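Local structure of conserved hypothetical protein (Agrobacterium tumefaciens, 2FEX) at residues L67-W75 with A98-L107; V112-N121 with A144-G155. The protein is of unknown function but belongs to the DJ-1/PfpI family, which includes proteases, chaperones and glyoxalases. All coordinates share one frame; numbering follows the deposited sequence. Where two conformers were deposited one is given.

Overall arrangement
The chain enters contact 1 on strand 66-69, near the middle of the seven-stranded mixed sheet. It passes through helices 74-77 and 84-92 and returns on strand 96-100, where contact 1 closes beside the first strand. Helix 102-109 follows, then the loop that opens contact 2. After helix 123-127 the chain comes back as hairpin 145-153, which closes contact 2. The two contacts therefore follow in series and neither nests in the other. They meet in the sheet, where strand 96-100 lies between strands 66-69 and 150-153. Contact 1 ties two parallel strands and the turn after each; contact 2 lays the 112-121 loop on the edge hairpin.

Contact 1: residues L67-W75 with A98-L107; sequences LVIPGGLSW and AGICAAASAL
Parallel strand pairing in the middle of the sheet joins 67-69 to 98-100, and the turns after both strands pack on each other. Ala98 N gives a hydrogen bond to Leu67 O at 2.8 Å. Ala98 O takes Ile69 N at 2.7 Å, and Ile100 N reaches Ile69 O at 3.2 Å. The strand axes diverge by only 9°. The helices between these strands make the link a beta-alpha-beta crossover. Val68 and Ala98 share one face of the sheet, which Phe161 of helix 158-168 covers. Ile69 lies on the other face. Its CG2, anti to the backbone N, packs on Ala103 CB at 3.6 Å, while CD1 meets Leu107 CD2. Trp75 lays one ring face over Ala103 CA, and its CE3 touches Ala102 CB at 3.6 Å. Ser74 OG lies over the opposite face. Cys101 sits at the N-cap position, just before helix 102-109, with a positive phi of 62°, and touches Glu16. The helix start is thus packed through alanine methyls and one indole, while backbone bonds fix the strand before it. The cysteine then sits on a tight strand-to-helix turn, probably strained, as in the nucleophile elbow of relatives, a setting consistent with a reactive thiol.

Contact 2: residues V112-N121 with A144-G155; sequences VLNDVAHTGN and AVSDGGVVTAAG
Thr152 OG1 is gripped by two partners, Thr119 N and a water. The amide of Thr119 donates to it at 2.8 Å, with a nearly straight N-H...O angle of 164°. The hydroxyl sits between the backbone N and the carbonyl carbon of Thr152, chi1 51°, which turns it to the loop. The setting is an antiparallel beta hairpin, strands 145-147 and 150-153 joined by a type I' turn at the edge of the sheet, with loop 112-121 running along it. The water lies 2.8 Å from Thr152 OG1, with the direction of that bond open. It also sits in donating geometry to Ala117 O and Val150 O, and may share its protons among them. It thus joins the loop to the second hairpin strand. At the turn end Asp147 OD2 accepts Ala117 N at 2.9 Å, met on the anti side of the carboxylate. Gly148 and Gly149 suit the positive phi angles of the turn. Val116 CG1 packs on Gly148 CA.

Apolar groups fill in around these bonds. Leu113 CD2 touches Val150 CG1 at 3.6 Å, the two side chains crossing at about a right angle. The same CD2 meets Thr152 CG2 tip to tip. Val145 sets CG1 against the Ala117 carbonyl and CG2 against Thr119 CG2 at 3.8 Å. The His118 ring turns away from the hairpin. Its ND1 donates to Val116 O at 2.8 Å, almost in the ring plane, and NE2 is hydrogen-bonded to Tyr132 OH, so both ring nitrogens are held. Thr119 OG1 is hydrogen-bonded to Arg139 O. Asn121, whose side chain also touches Cys101, closes the far end: its OD1 takes Gly155 N at 2.8 Å in the carbonyl plane.

Contact 1: residues L67-W75 with A98-L107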
ATOM      1  N   LEU A  67       5.050  13.256  11.807  1.00 12.98           N
ATOM      2  CA  LEU A  67       5.852  12.023  11.822  1.00 13.37           C
ATOM      3  C   LEU A  67       4.878  10.856  11.784  1.00 13.38           C
ATOM      4  O   LEU A  67       4.013  10.688  12.664  1.00 13.20           O
ATOM      5  CB  LEU A  67       6.644  11.963  13.115  1.00 14.26           C
ATOM      6  CG  LEU A  67       7.358  10.654  13.393  1.00 14.94           C
ATOM      7  CD1 LEU A  67       8.480  10.491  12.308  1.00 16.79           C
ATOM      8  CD2 LEU A  67       7.963  10.659  14.820  1.00 15.08           C
ATOM      9  N   VAL A  68       4.995  10.040  10.744  1.00 12.47           N
ATOM     10  CA  VAL A  68       4.033   8.934  10.508  1.00 11.71           C
ATOM     11  C   VAL A  68       4.819   7.645  10.538  1.00 10.88           C
ATOM     12  O   VAL A  68       5.816   7.513   9.813  1.00 13.65           O
ATOM     13  CB  VAL A  68       3.338   9.083   9.138  1.00 13.31           C
ATOM     14  CG1 VAL A  68       2.470   7.857   8.834  1.00 13.96           C
ATOM     15  CG2 VAL A  68       2.489  10.370   9.135  1.00 14.04           C
ATOM     16  N   ILE A  69       4.403   6.736  11.417  1.00 10.20           N
ATOM     17  CA  ILE A  69       5.164   5.493  11.651  1.00 10.78           C
ATOM     18  C   ILE A  69       4.309   4.274  11.242  1.00 12.22           C
ATOM     19  O   ILE A  69       3.364   3.914  11.954  1.00 12.22           O
ATOM     20  CB  ILE A  69       5.653   5.396  13.115  1.00 11.12           C
ATOM     21  CG1 ILE A  69       6.291   6.706  13.570  1.00 13.79           C
ATOM     22  CG2 ILE A  69       6.586   4.197  13.249  1.00 12.36           C
ATOM     23  CD1 ILE A  69       6.638   6.660  15.072  1.00 14.87           C
ATOM     24  N   PRO A  70       4.612   3.636  10.081  1.00 12.20           N
ATOM     25  CA  PRO A  70       3.867   2.416   9.728  1.00 11.62           C
ATOM     26  C   PRO A  70       4.294   1.231  10.624  1.00 10.58           C
ATOM     27  O   PRO A  70       5.436   1.199  11.185  1.00 11.71           O
ATOM     28  CB  PRO A  70       4.310   2.078   8.271  1.00 12.70           C
ATOM     29  CG  PRO A  70       5.740   2.760   8.190  1.00 11.54           C
ATOM     30  CD  PRO A  70       5.604   4.045   9.065  1.00 13.37           C
ATOM     31  N   GLY A  71       3.426   0.234  10.740  1.00 10.92           N
ATOM     32  CA  GLY A  71       3.809  -0.994  11.406  1.00 11.52           C
ATOM     33  C   GLY A  71       4.602  -1.926  10.523  1.00 12.68           C
ATOM     34  O   GLY A  71       5.195  -1.484   9.501  1.00 12.44           O
ATOM     35  N   GLY A  72       4.637  -3.217  10.920  1.00 13.21           N
ATOM     36  CA  GLY A  72       5.507  -4.148  10.198  1.00 14.21           C
ATOM     37  C   GLY A  72       6.093  -5.107  11.214  1.00 13.87           C
ATOM     38  O   GLY A  72       5.623  -5.122  12.375  1.00 15.31           O
ATOM     39  N   LEU A  73       7.067  -5.908  10.782  1.00 13.07           N
ATOM     40  CA  LEU A  73       7.425  -7.091  11.633  1.00 14.46           C
ATOM     41  C   LEU A  73       8.599  -6.853  12.569  1.00 13.83           C
ATOM     42  O   LEU A  73       9.012  -7.775  13.313  1.00 14.63           O
ATOM     43  CB  LEU A  73       7.801  -8.246  10.724  1.00 15.11           C
ATOM     44  CG  LEU A  73       6.694  -8.685   9.780  1.00 15.31           C
ATOM     45  CD1 LEU A  73       7.179  -9.837   8.879  1.00 17.29           C
ATOM     46  CD2 LEU A  73       5.370  -9.083  10.486  1.00 18.39           C
ATOM     47  N   SER A  74       9.214  -5.673  12.505  1.00 13.54           N
ATOM     48  CA  SER A  74      10.438  -5.481  13.341  1.00 14.48           C
ATOM     49  C   SER A  74      10.177  -5.679  14.831  1.00 14.36           C
ATOM     50  O   SER A  74      10.982  -6.298  15.536  1.00 16.06           O
ATOM     51  CB  SER A  74      11.142  -4.116  13.084  1.00 15.87           C
ATOM     52  OG  SER A  74      10.254  -3.044  13.380  1.00 13.83           O
ATOM     53  N   TRP A  75       9.028  -5.179  15.291  1.00 13.58           N
ATOM     54  CA  TRP A  75       8.684  -5.376  16.739  1.00 16.45           C
ATOM     55  C   TRP A  75       8.626  -6.845  17.142  1.00 17.63           C
ATOM     56  O   TRP A  75       9.329  -7.254  18.092  1.00 18.11           O
ATOM     57  CB  TRP A  75       7.420  -4.580  17.083  1.00 16.04           C
ATOM     58  CG  TRP A  75       7.694  -3.090  16.909  1.00 16.62           C
ATOM     59  CD1 TRP A  75       8.221  -2.211  17.840  1.00 15.72           C
ATOM     60  CD2 TRP A  75       7.497  -2.353  15.724  1.00 13.35           C
ATOM     61  NE1 TRP A  75       8.385  -0.973  17.273  1.00 13.93           N
ATOM     62  CE2 TRP A  75       7.928  -1.016  15.976  1.00 13.03           C
ATOM     63  CE3 TRP A  75       7.001  -2.679  14.447  1.00 12.44           C
ATOM     64  CZ2 TRP A  75       7.856   0.007  14.975  1.00 13.58           C
ATOM     65  CZ3 TRP A  75       6.954  -1.692  13.444  1.00 13.35           C
ATOM     66  CH2 TRP A  75       7.388  -0.368  13.703  1.00 14.29           C
ATOM     67  N   ALA A  98       1.853   9.969  14.289  1.00 13.04           N
ATOM     68  CA  ALA A  98       0.770   9.025  13.888  1.00 12.37           C
ATOM     69  C   ALA A  98       1.444   7.658  13.845  1.00 13.25           C
ATOM     70  O   ALA A  98       2.572   7.517  13.278  1.00 14.20           O
ATOM     71  CB  ALA A  98       0.243   9.348  12.506  1.00 13.13           C
ATOM     72  N   GLY A  99       0.763   6.652  14.387  1.00 12.79           N
ATOM     73  CA  GLY A  99       1.297   5.288  14.352  1.00 11.87           C
ATOM     74  C   GLY A  99       0.171   4.318  14.098  1.00 12.73           C
ATOM     75  O   GLY A  99      -0.915   4.463  14.661  1.00 12.89           O
ATOM     76  N   ILE A 100       0.461   3.336  13.235  1.00 10.74           N
ATOM     77  CA  ILE A 100      -0.542   2.322  12.864  1.00 11.51           C
ATOM     78  C   ILE A 100      -0.015   0.914  13.189  1.00 13.31           C
ATOM     79  O   ILE A 100       1.245   0.608  13.109  1.00 13.51           O
ATOM     80  CB  ILE A 100      -0.942   2.522  11.382  1.00 11.86           C
ATOM     81  CG1 ILE A 100      -1.922   1.417  10.935  1.00 11.81           C
ATOM     82  CG2 ILE A 100       0.349   2.500  10.476  1.00 10.61           C
ATOM     83  CD1 ILE A 100      -2.669   1.820   9.597  1.00 12.15           C
ATOM     84  N   CYS A 101      -0.945   0.056  13.573  1.00 12.27           N
ATOM     85  CA  CYS A 101      -0.662  -1.376  13.740  1.00 14.02           C
ATOM     86  C   CYS A 101       0.409  -1.563  14.865  1.00 13.51           C
ATOM     87  O   CYS A 101       0.287  -0.955  15.967  1.00 12.58           O
ATOM     88  CB  CYS A 101      -0.214  -1.954  12.357  1.00 15.08           C
ATOM     89  SG  CYS A 101      -0.119  -3.759  12.178  1.00 17.00           S
ATOM     90  N   ALA A 102       1.463  -2.358  14.603  1.00 12.68           N
ATOM     91  CA  ALA A 102       2.483  -2.559  15.674  1.00 13.01           C
ATOM     92  C   ALA A 102       3.113  -1.244  16.098  1.00 12.76           C
ATOM     93  O   ALA A 102       3.562  -1.083  17.274  1.00 14.87           O
ATOM     94  CB  ALA A 102       3.572  -3.581  15.238  1.00 14.10           C
ATOM     95  N   ALA A 103       3.156  -0.281  15.160  1.00 11.60           N
ATOM     96  CA  ALA A 103       3.730   1.036  15.520  1.00 12.47           C
ATOM     97  C   ALA A 103       2.851   1.812  16.501  1.00 12.94           C
ATOM     98  O   ALA A 103       3.357   2.668  17.231  1.00 13.24           O
ATOM     99  CB  ALA A 103       4.042   1.875  14.235  1.00 13.53           C
ATOM    100  N   ALA A 104       1.546   1.557  16.476  1.00 13.47           N
ATOM    101  CA  ALA A 104       0.683   2.204  17.490  1.00 12.59           C
ATOM    102  C   ALA A 104       1.046   1.710  18.881  1.00 14.15           C
ATOM    103  O   ALA A 104       1.101   2.504  19.808  1.00 12.67           O
ATOM    104  CB  ALA A 104      -0.827   1.935  17.216  1.00 13.00           C
ATOM    105  N   SER A 105       1.306   0.418  19.038  1.00 12.49           N
ATOM    106  CA  SER A 105       1.697  -0.097  20.368  1.00 13.06           C
ATOM    107  C   SER A 105       3.102   0.421  20.735  1.00 13.20           C
ATOM    108  O   SER A 105       3.347   0.744  21.892  1.00 14.56           O
ATOM    109  CB  SER A 105       1.652  -1.627  20.352  1.00 13.44           C
ATOM    110  OG  SER A 105       0.280  -2.054  20.155  1.00 13.57           O
ATOM    111  N   ALA A 106       3.993   0.510  19.751  1.00 13.59           N
ATOM    112  CA  ALA A 106       5.286   1.121  20.030  1.00 14.93           C
ATOM    113  C   ALA A 106       5.141   2.564  20.538  1.00 13.78           C
ATOM    114  O   ALA A 106       5.858   2.951  21.500  1.00 15.02           O
ATOM    115  CB  ALA A 106       6.192   1.036  18.776  1.00 14.46           C
ATOM    116  N   LEU A 107       4.209   3.358  19.954  1.00 14.74           N
ATOM    117  CA  LEU A 107       3.944   4.707  20.480  1.00 13.84           C
ATOM    118  C   LEU A 107       3.453   4.632  21.927  1.00 14.71           C
ATOM    119  O   LEU A 107       3.868   5.419  22.753  1.00 15.80           O
ATOM    120  CB  LEU A 107       2.890   5.426  19.651  1.00 14.56           C
ATOM    121  CG  LEU A 107       3.354   5.886  18.276  1.00 16.25           C
ATOM    122  CD1 LEU A 107       2.218   6.704  17.701  1.00 14.56           C
ATOM    123  CD2 LEU A 107       4.655   6.792  18.382  1.00 16.27           C
TER

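Contact 2: residues V112-N121 with A144-G155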
ATOM      1  N   VAL A 112       3.300   8.342  24.982  1.00 18.08           N
ATOM      2  CA  VAL A 112       2.531   9.375  24.289  0.50 17.18           C
ATOM      3  C   VAL A 112       1.013   9.087  24.248  1.00 18.01           C
ATOM      4  O   VAL A 112       0.191   9.973  23.955  1.00 18.86           O
ATOM      5  CB  VAL A 112       3.106   9.613  22.870  0.50 17.53           C
ATOM      6  CG1 VAL A 112       2.716   8.479  21.893  0.50 16.58           C
ATOM      7  CG2 VAL A 112       2.694  10.960  22.361  0.50 16.62           C
ATOM      8  N   LEU A 113       0.637   7.823  24.496  1.00 16.02           N
ATOM      9  CA  LEU A 113      -0.805   7.493  24.502  1.00 16.08           C
ATOM     10  C   LEU A 113      -1.426   7.593  25.908  1.00 17.89           C
ATOM     11  O   LEU A 113      -2.571   7.224  26.092  1.00 18.37           O
ATOM     12  CB  LEU A 113      -1.048   6.091  23.925  1.00 16.79           C
ATOM     13  CG  LEU A 113      -0.417   5.835  22.578  1.00 15.18           C
ATOM     14  CD1 LEU A 113      -0.779   4.423  22.028  1.00 15.07           C
ATOM     15  CD2 LEU A 113      -0.812   6.955  21.592  1.00 15.53           C
ATOM     16  N   ASN A 114      -0.653   8.031  26.917  1.00 18.18           N
ATOM     17  CA  ASN A 114      -1.168   7.971  28.312  1.00 20.08           C
ATOM     18  C   ASN A 114      -2.372   8.887  28.586  1.00 20.39           C
ATOM     19  O   ASN A 114      -3.203   8.580  29.460  1.00 20.84           O
ATOM     20  CB  ASN A 114      -0.068   8.313  29.307  1.00 19.28           C
ATOM     21  CG  ASN A 114       1.018   7.225  29.421  1.00 20.43           C
ATOM     22  OD1 ASN A 114       0.956   6.162  28.774  1.00 21.08           O
ATOM     23  ND2 ASN A 114       2.076   7.529  30.232  1.00 23.43           N
ATOM     24  N   ASP A 115      -2.404  10.015  27.866  1.00 20.74           N
ATOM     25  CA  ASP A 115      -3.218  11.185  28.099  0.50 23.25           C
ATOM     26  C   ASP A 115      -4.165  11.537  26.930  1.00 22.83           C
ATOM     27  O   ASP A 115      -4.765  12.606  26.939  1.00 23.86           O
ATOM     28  CB  ASP A 115      -2.236  12.363  28.293  0.50 23.47           C
ATOM     29  CG  ASP A 115      -1.286  12.584  27.062  0.50 25.14           C
ATOM     30  OD1 ASP A 115      -0.830  11.620  26.327  0.50 20.54           O
ATOM     31  OD2 ASP A 115      -0.968  13.781  26.831  0.50 30.68           O
ATOM     32  N   VAL A 116      -4.208  10.703  25.892  1.00 21.28           N
ATOM     33  CA  VAL A 116      -5.027  10.990  24.717  1.00 19.62           C
ATOM     34  C   VAL A 116      -5.845   9.788  24.330  1.00 18.75           C
ATOM     35  O   VAL A 116      -5.421   8.640  24.545  1.00 19.08           O
ATOM     36  CB  VAL A 116      -4.179  11.429  23.492  1.00 18.58           C
ATOM     37  CG1 VAL A 116      -3.510  12.794  23.809  1.00 21.82           C
ATOM     38  CG2 VAL A 116      -3.137  10.352  23.119  1.00 17.09           C
ATOM     39  N   ALA A 117      -6.987  10.054  23.702  1.00 18.13           N
ATOM     40  CA  ALA A 117      -7.806   8.982  23.139  1.00 17.06           C
ATOM     41  C   ALA A 117      -6.991   8.345  22.002  1.00 16.47           C
ATOM     42  O   ALA A 117      -6.265   9.049  21.276  1.00 16.38           O
ATOM     43  CB  ALA A 117      -9.144   9.529  22.626  1.00 19.70           C
ATOM     44  N   HIS A 118      -7.094   7.019  21.874  1.00 14.68           N
ATOM     45  CA  HIS A 118      -6.279   6.293  20.863  1.00 14.85           C
ATOM     46  C   HIS A 118      -6.874   4.901  20.644  1.00 14.39           C
ATOM     47  O   HIS A 118      -7.804   4.495  21.341  1.00 15.35           O
ATOM     48  CB  HIS A 118      -4.849   6.136  21.366  1.00 13.97           C
ATOM     49  CG  HIS A 118      -4.762   5.378  22.669  1.00 13.27           C
ATOM     50  ND1 HIS A 118      -4.810   5.994  23.907  1.00 17.10           N
ATOM     51  CD2 HIS A 118      -4.698   4.048  22.907  1.00 15.18           C
ATOM     52  CE1 HIS A 118      -4.812   5.068  24.858  1.00 17.28           C
ATOM     53  NE2 HIS A 118      -4.758   3.874  24.276  1.00 16.46           N
ATOM     54  N   THR A 119      -6.339   4.192  19.648  1.00 14.02           N
ATOM     55  CA  THR A 119      -6.709   2.816  19.436  1.00 14.09           C
ATOM     56  C   THR A 119      -5.427   2.078  18.979  1.00 13.54           C
ATOM     57  O   THR A 119      -4.294   2.584  19.164  1.00 14.28           O
ATOM     58  CB  THR A 119      -7.876   2.676  18.430  1.00 14.56           C
ATOM     59  OG1 THR A 119      -8.394   1.326  18.424  1.00 14.87           O
ATOM     60  CG2 THR A 119      -7.443   3.129  16.999  1.00 14.55           C
ATOM     61  N   GLY A 120      -5.620   0.859  18.493  1.00 13.31           N
ATOM     62  CA  GLY A 120      -4.453   0.007  18.147  1.00 13.75           C
ATOM     63  C   GLY A 120      -5.004  -1.276  17.565  1.00 13.35           C
ATOM     64  O   GLY A 120      -6.234  -1.407  17.257  1.00 13.41           O
ATOM     65  N   ASN A 121      -4.134  -2.268  17.437  1.00 13.15           N
ATOM     66  CA  ASN A 121      -4.630  -3.571  16.961  1.00 14.01           C
ATOM     67  C   ASN A 121      -5.499  -4.246  18.004  1.00 15.01           C
ATOM     68  O   ASN A 121      -6.449  -4.982  17.637  1.00 16.63           O
ATOM     69  CB  ASN A 121      -3.451  -4.477  16.632  1.00 15.05           C
ATOM     70  CG  ASN A 121      -2.781  -4.082  15.341  1.00 16.79           C
ATOM     71  OD1 ASN A 121      -3.411  -3.459  14.467  1.00 15.56           O
ATOM     72  ND2 ASN A 121      -1.474  -4.426  15.216  1.00 17.33           N
ATOM     73  N   ALA A 144      -9.512   4.655  12.694  1.00 14.69           N
ATOM     74  CA  ALA A 144      -8.450   5.434  13.351  1.00 14.74           C
ATOM     75  C   ALA A 144      -9.004   6.445  14.343  1.00 14.33           C
ATOM     76  O   ALA A 144     -10.153   6.977  14.173  1.00 16.02           O
ATOM     77  CB  ALA A 144      -7.645   6.204  12.303  1.00 14.88           C
ATOM     78  N   VAL A 145      -8.193   6.753  15.340  1.00 13.66           N
ATOM     79  CA  VAL A 145      -8.528   7.766  16.332  1.00 15.21           C
ATOM     80  C   VAL A 145      -7.517   8.919  16.253  1.00 15.62           C
ATOM     81  O   VAL A 145      -6.301   8.710  16.009  1.00 16.23           O
ATOM     82  CB  VAL A 145      -8.508   7.141  17.706  1.00 14.77           C
ATOM     83  CG1 VAL A 145      -8.629   8.221  18.860  1.00 18.41           C
ATOM     84  CG2 VAL A 145      -9.610   6.116  17.849  1.00 17.67           C
ATOM     85  N   SER A 146      -8.043  10.132  16.393  1.00 16.87           N
ATOM     86  CA  SER A 146      -7.195  11.329  16.464  1.00 16.89           C
ATOM     87  C   SER A 146      -7.540  12.142  17.708  1.00 18.03           C
ATOM     88  O   SER A 146      -8.713  12.578  17.881  1.00 18.10           O
ATOM     89  CB  SER A 146      -7.411  12.189  15.227  1.00 17.79           C
ATOM     90  OG  SER A 146      -6.543  13.310  15.282  1.00 19.03           O
ATOM     91  N   ASP A 147      -6.537  12.417  18.523  1.00 17.14           N
ATOM     92  CA  ASP A 147      -6.751  13.224  19.727  1.00 18.42           C
ATOM     93  C   ASP A 147      -5.406  13.787  20.203  1.00 18.44           C
ATOM     94  O   ASP A 147      -4.381  13.089  20.206  1.00 17.85           O
ATOM     95  CB  ASP A 147      -7.348  12.366  20.841  1.00 18.68           C
ATOM     96  CG  ASP A 147      -7.832  13.196  22.030  1.00 24.29           C
ATOM     97  OD1 ASP A 147      -8.433  14.291  21.811  1.00 24.10           O
ATOM     98  OD2 ASP A 147      -7.596  12.788  23.174  1.00 22.45           O
ATOM     99  N   GLY A 148      -5.409  15.048  20.628  1.00 20.19           N
ATOM    100  CA  GLY A 148      -4.223  15.648  21.225  1.00 20.21           C
ATOM    101  C   GLY A 148      -2.981  15.647  20.345  1.00 20.65           C
ATOM    102  O   GLY A 148      -1.870  15.662  20.873  1.00 21.89           O
ATOM    103  N   GLY A 149      -3.181  15.658  19.027  1.00 19.09           N
ATOM    104  CA  GLY A 149      -2.045  15.629  18.061  1.00 18.94           C
ATOM    105  C   GLY A 149      -1.438  14.261  17.871  1.00 17.32           C
ATOM    106  O   GLY A 149      -0.312  14.135  17.373  1.00 16.84           O
ATOM    107  N   VAL A 150      -2.169  13.213  18.256  1.00 15.07           N
ATOM    108  CA  VAL A 150      -1.698  11.853  18.052  1.00 14.23           C
ATOM    109  C   VAL A 150      -2.785  11.087  17.299  1.00 15.22           C
ATOM    110  O   VAL A 150      -3.960  11.050  17.700  1.00 14.24           O
ATOM    111  CB  VAL A 150      -1.453  11.163  19.444  1.00 14.53           C
ATOM    112  CG1 VAL A 150      -1.085   9.656  19.276  1.00 17.51           C
ATOM    113  CG2 VAL A 150      -0.346  11.911  20.222  1.00 15.40           C
ATOM    114  N   VAL A 151      -2.392  10.462  16.201  1.00 12.83           N
ATOM    115  CA  VAL A 151      -3.310   9.648  15.425  1.00 13.48           C
ATOM    116  C   VAL A 151      -2.855   8.175  15.557  1.00 13.20           C
ATOM    117  O   VAL A 151      -1.665   7.851  15.394  1.00 12.70           O
ATOM    118  CB  VAL A 151      -3.282  10.055  13.933  1.00 13.85           C
ATOM    119  CG1 VAL A 151      -4.085   9.027  13.076  1.00 15.20           C
ATOM    120  CG2 VAL A 151      -3.929  11.486  13.792  1.00 15.69           C
ATOM    121  N   THR A 152      -3.798   7.288  15.841  1.00 13.40           N
ATOM    122  CA  THR A 152      -3.499   5.875  15.946  1.00 12.87           C
ATOM    123  C   THR A 152      -4.549   5.054  15.170  1.00 13.63           C
ATOM    124  O   THR A 152      -5.656   5.509  14.938  1.00 13.37           O
ATOM    125  CB  THR A 152      -3.434   5.409  17.437  1.00 13.10           C
ATOM    126  OG1 THR A 152      -4.629   5.853  18.104  1.00 13.62           O
ATOM    127  CG2 THR A 152      -2.134   5.975  18.115  1.00 14.36           C
ATOM    128  N   ALA A 153      -4.148   3.843  14.769  1.00 12.42           N
ATOM    129  CA  ALA A 153      -5.026   2.917  14.047  1.00 12.48           C
ATOM    130  C   ALA A 153      -4.490   1.519  14.122  1.00 13.05           C
ATOM    131  O   ALA A 153      -3.293   1.295  14.360  1.00 12.61           O
ATOM    132  CB  ALA A 153      -5.079   3.333  12.581  1.00 13.24           C
ATOM    133  N   ALA A 154      -5.417   0.579  13.899  1.00 13.63           N
ATOM    134  CA  ALA A 154      -5.046  -0.827  13.746  1.00 12.46           C
ATOM    135  C   ALA A 154      -4.511  -0.944  12.290  1.00 12.55           C
ATOM    136  O   ALA A 154      -4.866  -0.109  11.409  1.00 12.48           O
ATOM    137  CB  ALA A 154      -6.288  -1.649  13.910  1.00 12.16           C
ATOM    138  N   GLY A 155      -3.759  -2.008  12.047  1.00 13.52           N
ATOM    139  CA  GLY A 155      -3.272  -2.293  10.704  1.00 12.98           C
ATOM    140  C   GLY A 155      -4.406  -2.503   9.706  1.00 13.32           C
ATOM    141  O   GLY A 155      -4.202  -2.310   8.511  1.00 14.04           O
TER
HETATM  142  O   HOH W   1      -4.697   8.562  18.968  1.00 13.52           O